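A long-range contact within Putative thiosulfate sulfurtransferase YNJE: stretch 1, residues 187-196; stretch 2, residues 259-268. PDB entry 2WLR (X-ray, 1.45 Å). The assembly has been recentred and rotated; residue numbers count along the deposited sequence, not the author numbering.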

ATOM      1  N   SER A 187      11.105   3.103  22.604  1.00 10.08           N
ATOM      2  CA  SER A 187      10.383   4.003  23.480  1.00  9.73           C
ATOM      3  C   SER A 187      10.124   5.362  22.840  1.00  9.97           C
ATOM      4  O   SER A 187      10.838   5.780  21.919  1.00  9.84           O
ATOM      5  CB  SER A 187      11.142   4.206  24.786  1.00  9.21           C
ATOM      6  OG  SER A 187      12.335   4.940  24.542  1.00 11.86           O
ATOM      7  N   ASP A 188       9.148   6.078  23.385  1.00  9.86           N
ATOM      8  CA  ASP A 188       8.836   7.434  22.911  1.00 10.43           C
ATOM      9  C   ASP A 188      10.087   8.314  22.957  1.00 10.81           C
ATOM     10  O   ASP A 188      10.352   9.057  22.029  1.00 10.30           O
ATOM     11  CB  ASP A 188       7.696   8.062  23.712  1.00 11.04           C
ATOM     12  CG  ASP A 188       6.394   7.287  23.585  1.00 12.73           C
ATOM     13  OD1 ASP A 188       6.216   6.553  22.563  1.00 12.47           O
ATOM     14  OD2 ASP A 188       5.562   7.433  24.485  1.00 14.28           O
ATOM     15  N   GLU A 189      10.877   8.204  24.023  1.00 11.05           N
ATOM     16  CA  GLU A 189      12.093   9.017  24.138  1.00 12.10           C
ATOM     17  C   GLU A 189      13.116   8.707  23.050  1.00 11.19           C
ATOM     18  O   GLU A 189      13.836   9.589  22.549  1.00 10.97           O
ATOM     19  CB  GLU A 189      12.837   8.813  25.490  1.00 13.91           C
ATOM     20  CG  GLU A 189      12.165   8.558  26.803  1.00 18.77           C
ATOM     21  CD  GLU A 189      11.480   7.193  26.984  1.00 17.18           C
ATOM     22  OE1 GLU A 189      12.012   6.220  27.618  1.00 18.06           O
ATOM     23  OE2 GLU A 189      10.327   7.164  26.584  1.00 17.73           O
ATOM     24  N   GLN A 190      13.294   7.422  22.745  1.00 10.37           N
ATOM     25  CA  GLN A 190      14.167   7.031  21.650  1.00 10.21           C
ATOM     26  C   GLN A 190      13.598   7.467  20.298  1.00 10.02           C
ATOM     27  O   GLN A 190      14.358   7.896  19.434  1.00  9.70           O
ATOM     28  CB  GLN A 190      14.478   5.525  21.651  1.00 11.85           C
ATOM     29  CG  GLN A 190      15.374   5.093  22.793  1.00 13.53           C
ATOM     30  CD  GLN A 190      16.817   5.588  22.704  1.00 19.86           C
ATOM     31  OE1 GLN A 190      17.612   5.376  23.637  1.00 24.36           O
ATOM     32  NE2 GLN A 190      17.167   6.221  21.607  1.00 19.89           N
ATOM     33  N   LEU A 191      12.286   7.404  20.105  1.00 10.13           N
ATOM     34  CA  LEU A 191      11.699   7.956  18.879  1.00 10.19           C
ATOM     35  C   LEU A 191      11.971   9.447  18.737  1.00 10.20           C
ATOM     36  O   LEU A 191      12.295   9.934  17.664  1.00  9.47           O
ATOM     37  CB  LEU A 191      10.186   7.697  18.799  1.00 10.98           C
ATOM     38  CG  LEU A 191       9.778   6.223  18.651  1.00 11.06           C
ATOM     39  CD1 LEU A 191       8.246   6.151  18.635  1.00 11.77           C
ATOM     40  CD2 LEU A 191      10.353   5.571  17.427  1.00 11.62           C
ATOM     41  N   LYS A 192      11.814  10.175  19.830  1.00  9.34           N
ATOM     42  CA  LYS A 192      12.133  11.594  19.854  1.00  9.82           C
ATOM     43  C   LYS A 192      13.559  11.837  19.412  1.00  8.92           C
ATOM     44  O   LYS A 192      13.828  12.739  18.616  1.00  9.57           O
ATOM     45  CB  LYS A 192      11.926  12.124  21.260  1.00 10.59           C
ATOM     46  CG  LYS A 192      12.078  13.606  21.487  1.00 13.69           C
ATOM     47  CD  LYS A 192      11.884  13.866  22.984  1.00 15.88           C
ATOM     48  CE  LYS A 192      11.714  15.325  23.276  1.00 19.44           C
ATOM     49  NZ  LYS A 192      12.964  16.043  23.117  1.00 22.24           N
ATOM     50  N   ALA A 193      14.502  11.021  19.864  1.00  9.02           N
ATOM     51  CA  ALA A 193      15.887  11.212  19.461  1.00  9.29           C
ATOM     52  C   ALA A 193      16.063  10.929  17.973  1.00  9.67           C
ATOM     53  O   ALA A 193      16.788  11.625  17.270  1.00 11.00           O
ATOM     54  CB  ALA A 193      16.816  10.313  20.310  1.00  9.37           C
HETATM   55  N   MSE A 194      15.422   9.872  17.503  1.00  9.31           N
HETATM   56  CA  MSE A 194      15.541   9.479  16.105  1.00 10.02           C
HETATM   57  C   MSE A 194      15.007  10.575  15.180  1.00  9.36           C
HETATM   58  O   MSE A 194      15.622  10.929  14.179  1.00  9.50           O
HETATM   59  CB  MSE A 194      14.780   8.147  15.916  1.00 11.67           C
HETATM   60  CG  MSE A 194      14.745   7.583  14.464  1.00 12.69           C
HETATM   61 SE   MSE A 194      13.333   8.364  13.365  1.00 19.75          SE
HETATM   62  CE  MSE A 194      11.726   7.674  14.243  1.00 20.40           C
ATOM     63  N   LEU A 195      13.861  11.131  15.560  1.00  8.19           N
ATOM     64  CA  LEU A 195      13.194  12.163  14.766  1.00  8.90           C
ATOM     65  C   LEU A 195      14.104  13.398  14.688  1.00  9.29           C
ATOM     66  O   LEU A 195      14.326  13.962  13.595  1.00 10.95           O
ATOM     67  CB  LEU A 195      11.803  12.492  15.297  1.00  8.89           C
ATOM     68  CG  LEU A 195      10.754  11.376  15.150  1.00  9.63           C
ATOM     69  CD1 LEU A 195       9.622  11.541  16.116  1.00 12.55           C
ATOM     70  CD2 LEU A 195      10.214  11.361  13.693  1.00 11.19           C
ATOM     71  N   ALA A 196      14.640  13.798  15.839  1.00 10.02           N
ATOM     72  CA  ALA A 196      15.556  14.946  15.877  1.00 10.18           C
ATOM     73  C   ALA A 196      16.755  14.748  14.978  1.00 12.05           C
ATOM     74  O   ALA A 196      17.103  15.625  14.166  1.00 11.27           O
ATOM     75  CB  ALA A 196      16.020  15.216  17.308  1.00  9.92           C
TER
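Stretch 2 (259-268) EPDFGVKIPA

Stretch 2 is an irregular segment that runs antiparallel along one side of a helix, held by a single direct backbone hydrogen bond at one end, a water-mediated polar link beside it, and apolar side-chain packing along the rest.

The helix begins at Asp188, immediately after Ser187, whose OG accepts from Gln190 N at 3.2 Å as the N-cap. From there the i to i+4 ladder is regular, from Leu191 N to Ser187 O at 2.8 Å through Ala196 N to Lys192 O at 3.1 Å. Stretch 2 forms no regular helix or strand. Its phi/psi values move between extended (Glu259, -121/90; Ile266, -94/131) and turn-like (Pro260, -66/-17), with a positive phi at Gly263 (103/-10), where a CB would be jammed against the carbonyl O of the preceding residue. The peptide bond before Pro267 is cis.

Direction follows from the CA register: Ala196 lies 4.6 Å from Glu259 (CA to CA), and Asp188 lies 6.3 Å from Ile266 by the same measure. Numbers therefore rise along one stretch as they fall along the other. Between these points the chain bows outward, and the side chains of Val264 and Lys265 stay more than 8 Å from the helix. With no regular axis in stretch 2, a crossing angle is not defined.

At the Ala196 end, Glu259 N donates to Ala196 O at 3.0 Å with a nearly straight angle of 163°. The backbones also meet in a CA-H...O contact, Ala196 CA to Glu259 O at 3.2 Å. Next to this, Lys192 NZ and Pro260 O are 4.2 Å apart, too far for a direct bond, and two waters fill the role: each accepts from Lys192 NZ (3.0 Å, and a weak 2.9 Å) and donates to Pro260 O (2.7 Å in both cases). The first also accepts from Phe262 N at 3.2 Å.

The apolar part centres on Leu195 and Ile266. Leu195 CD1 sits over a face of the Phe262 ring, 4.1 Å from its centroid and 27° off the normal, with Phe262 CE1 its closest atom at 3.7 Å. The same methyl reaches Ile266 CD1 at 4.0 Å. Ile266, whose area is the most covered in either stretch, also meets Lys192 CB through CD1 at 3.8 Å and Asp188 CB through CG2 at 3.9 Å. Asp188 OD2 approaches Pro267 CD at 3.6 Å, closing the contact at the start of the helix. In all, 434 Å² is buried, both sides summed.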

ATOM      1  N   GLU A 259      16.745  18.561  14.190  1.00 12.59           N
ATOM      2  CA  GLU A 259      15.620  19.349  14.685  1.00 13.76           C
ATOM      3  C   GLU A 259      15.362  18.911  16.122  1.00 13.20           C
ATOM      4  O   GLU A 259      14.592  18.006  16.385  1.00 12.00           O
ATOM      5  CB  GLU A 259      14.389  19.137  13.806  1.00 14.89           C
ATOM      6  CG  GLU A 259      14.520  19.763  12.412  1.00 17.65           C
ATOM      7  CD  GLU A 259      14.275  21.283  12.371  1.00 24.85           C
ATOM      8  OE1 GLU A 259      13.912  21.898  13.395  1.00 26.82           O
ATOM      9  OE2 GLU A 259      14.456  21.870  11.279  1.00 30.18           O
ATOM     10  N   PRO A 260      16.005  19.568  17.082  1.00 12.89           N
ATOM     11  CA  PRO A 260      15.867  19.139  18.479  1.00 13.60           C
ATOM     12  C   PRO A 260      14.482  19.296  19.119  1.00 13.37           C
ATOM     13  O   PRO A 260      14.230  18.703  20.178  1.00 14.34           O
ATOM     14  CB  PRO A 260      16.912  19.998  19.221  1.00 14.07           C
ATOM     15  CG  PRO A 260      17.135  21.151  18.338  1.00 13.45           C
ATOM     16  CD  PRO A 260      16.991  20.652  16.926  1.00 13.38           C
ATOM     17  N   ASP A 261      13.607  20.103  18.521  1.00 13.49           N
ATOM     18  CA  ASP A 261      12.277  20.364  19.063  1.00 14.03           C
ATOM     19  C   ASP A 261      11.204  19.859  18.084  1.00 12.88           C
ATOM     20  O   ASP A 261      10.987  20.430  17.024  1.00 14.26           O
ATOM     21  CB  ASP A 261      12.073  21.872  19.321  1.00 15.17           C
ATOM     22  CG  ASP A 261      13.110  22.444  20.270  1.00 16.38           C
ATOM     23  OD1 ASP A 261      13.137  22.012  21.443  1.00 20.24           O
ATOM     24  OD2 ASP A 261      13.910  23.302  19.826  1.00 16.93           O
ATOM     25  N   PHE A 262      10.549  18.770  18.473  1.00 12.58           N
ATOM     26  CA  PHE A 262       9.542  18.123  17.595  1.00 11.88           C
ATOM     27  C   PHE A 262       8.308  18.981  17.383  1.00 13.26           C
ATOM     28  O   PHE A 262       7.736  18.990  16.281  1.00 13.31           O
ATOM     29  CB  PHE A 262       9.168  16.758  18.185  1.00 13.19           C
ATOM     30  CG  PHE A 262       8.341  15.876  17.247  1.00 10.54           C
ATOM     31  CD1 PHE A 262       8.805  15.524  16.017  1.00 11.48           C
ATOM     32  CD2 PHE A 262       7.099  15.405  17.648  1.00 10.95           C
ATOM     33  CE1 PHE A 262       8.035  14.697  15.169  1.00 10.54           C
ATOM     34  CE2 PHE A 262       6.338  14.590  16.830  1.00 10.83           C
ATOM     35  CZ  PHE A 262       6.805  14.251  15.589  1.00 11.51           C
ATOM     36  N   GLY A 263       7.901  19.681  18.440  1.00 13.22           N
ATOM     37  CA  GLY A 263       6.839  20.687  18.348  1.00 13.26           C
ATOM     38  C   GLY A 263       5.488  20.284  18.873  1.00 13.89           C
ATOM     39  O   GLY A 263       4.576  21.128  18.986  1.00 15.22           O
ATOM     40  N   VAL A 264       5.348  19.001  19.181  1.00 14.03           N
ATOM     41  CA  VAL A 264       4.213  18.461  19.927  1.00 14.09           C
ATOM     42  C   VAL A 264       4.735  17.358  20.848  1.00 14.35           C
ATOM     43  O   VAL A 264       5.843  16.836  20.642  1.00 14.62           O
ATOM     44  CB  VAL A 264       3.116  17.836  19.014  1.00 14.25           C
ATOM     45  CG1 VAL A 264       2.535  18.868  18.071  1.00 15.81           C
ATOM     46  CG2 VAL A 264       3.659  16.615  18.236  1.00 14.98           C
ATOM     47  N   LYS A 265       3.937  16.988  21.850  1.00 15.09           N
ATOM     48  CA  LYS A 265       4.300  15.890  22.739  1.00 16.30           C
ATOM     49  C   LYS A 265       4.146  14.558  22.011  1.00 15.66           C
ATOM     50  O   LYS A 265       3.134  14.315  21.353  1.00 16.03           O
ATOM     51  CB  LYS A 265       3.449  15.873  24.015  1.00 17.71           C
ATOM     52  CG  LYS A 265       3.770  16.979  24.990  1.00 23.10           C
ATOM     53  CD  LYS A 265       3.255  16.620  26.360  1.00 26.63           C
ATOM     54  CE  LYS A 265       3.312  17.799  27.305  1.00 29.82           C
ATOM     55  NZ  LYS A 265       2.373  17.542  28.428  1.00 31.41           N
ATOM     56  N   ILE A 266       5.142  13.695  22.166  1.00 15.18           N
ATOM     57  CA  ILE A 266       5.126  12.345  21.602  1.00 14.94           C
ATOM     58  C   ILE A 266       4.576  11.414  22.690  1.00 14.47           C
ATOM     59  O   ILE A 266       5.005  11.508  23.848  1.00 15.69           O
ATOM     60  CB  ILE A 266       6.554  11.946  21.215  1.00 14.82           C
ATOM     61  CG1 ILE A 266       7.037  12.830  20.071  1.00 15.47           C
ATOM     62  CG2 ILE A 266       6.654  10.459  20.826  1.00 14.03           C
ATOM     63  CD1 ILE A 266       8.536  12.745  19.773  1.00 14.38           C
ATOM     64  N   PRO A 267       3.597  10.555  22.362  1.00 13.70           N
ATOM     65  CA  PRO A 267       3.037  10.332  21.020  1.00 13.36           C
ATOM     66  C   PRO A 267       1.759  11.121  20.789  1.00 13.29           C
ATOM     67  O   PRO A 267       0.909  11.165  21.658  1.00 13.62           O
ATOM     68  CB  PRO A 267       2.700   8.845  21.035  1.00 13.74           C
ATOM     69  CG  PRO A 267       2.245   8.595  22.478  1.00 13.87           C
ATOM     70  CD  PRO A 267       3.008   9.625  23.347  1.00 14.42           C
ATOM     71  N   ALA A 268       1.599  11.716  19.614  1.00 12.00           N
ATOM     72  CA  ALA A 268       0.396  12.472  19.296  1.00 12.03           C
ATOM     73  C   ALA A 268      -0.778  11.589  18.884  1.00 12.13           C
ATOM     74  O   ALA A 268      -1.933  11.994  19.026  1.00 13.22           O
ATOM     75  CB  ALA A 268       0.675  13.441  18.200  1.00 12.19           C
TER
HETATM   76  O   HOH W   1      12.237  16.818  20.308  1.00 16.40           O
HETATM   77  O   HOH W   2      14.235  18.584  22.865  1.00 26.35           O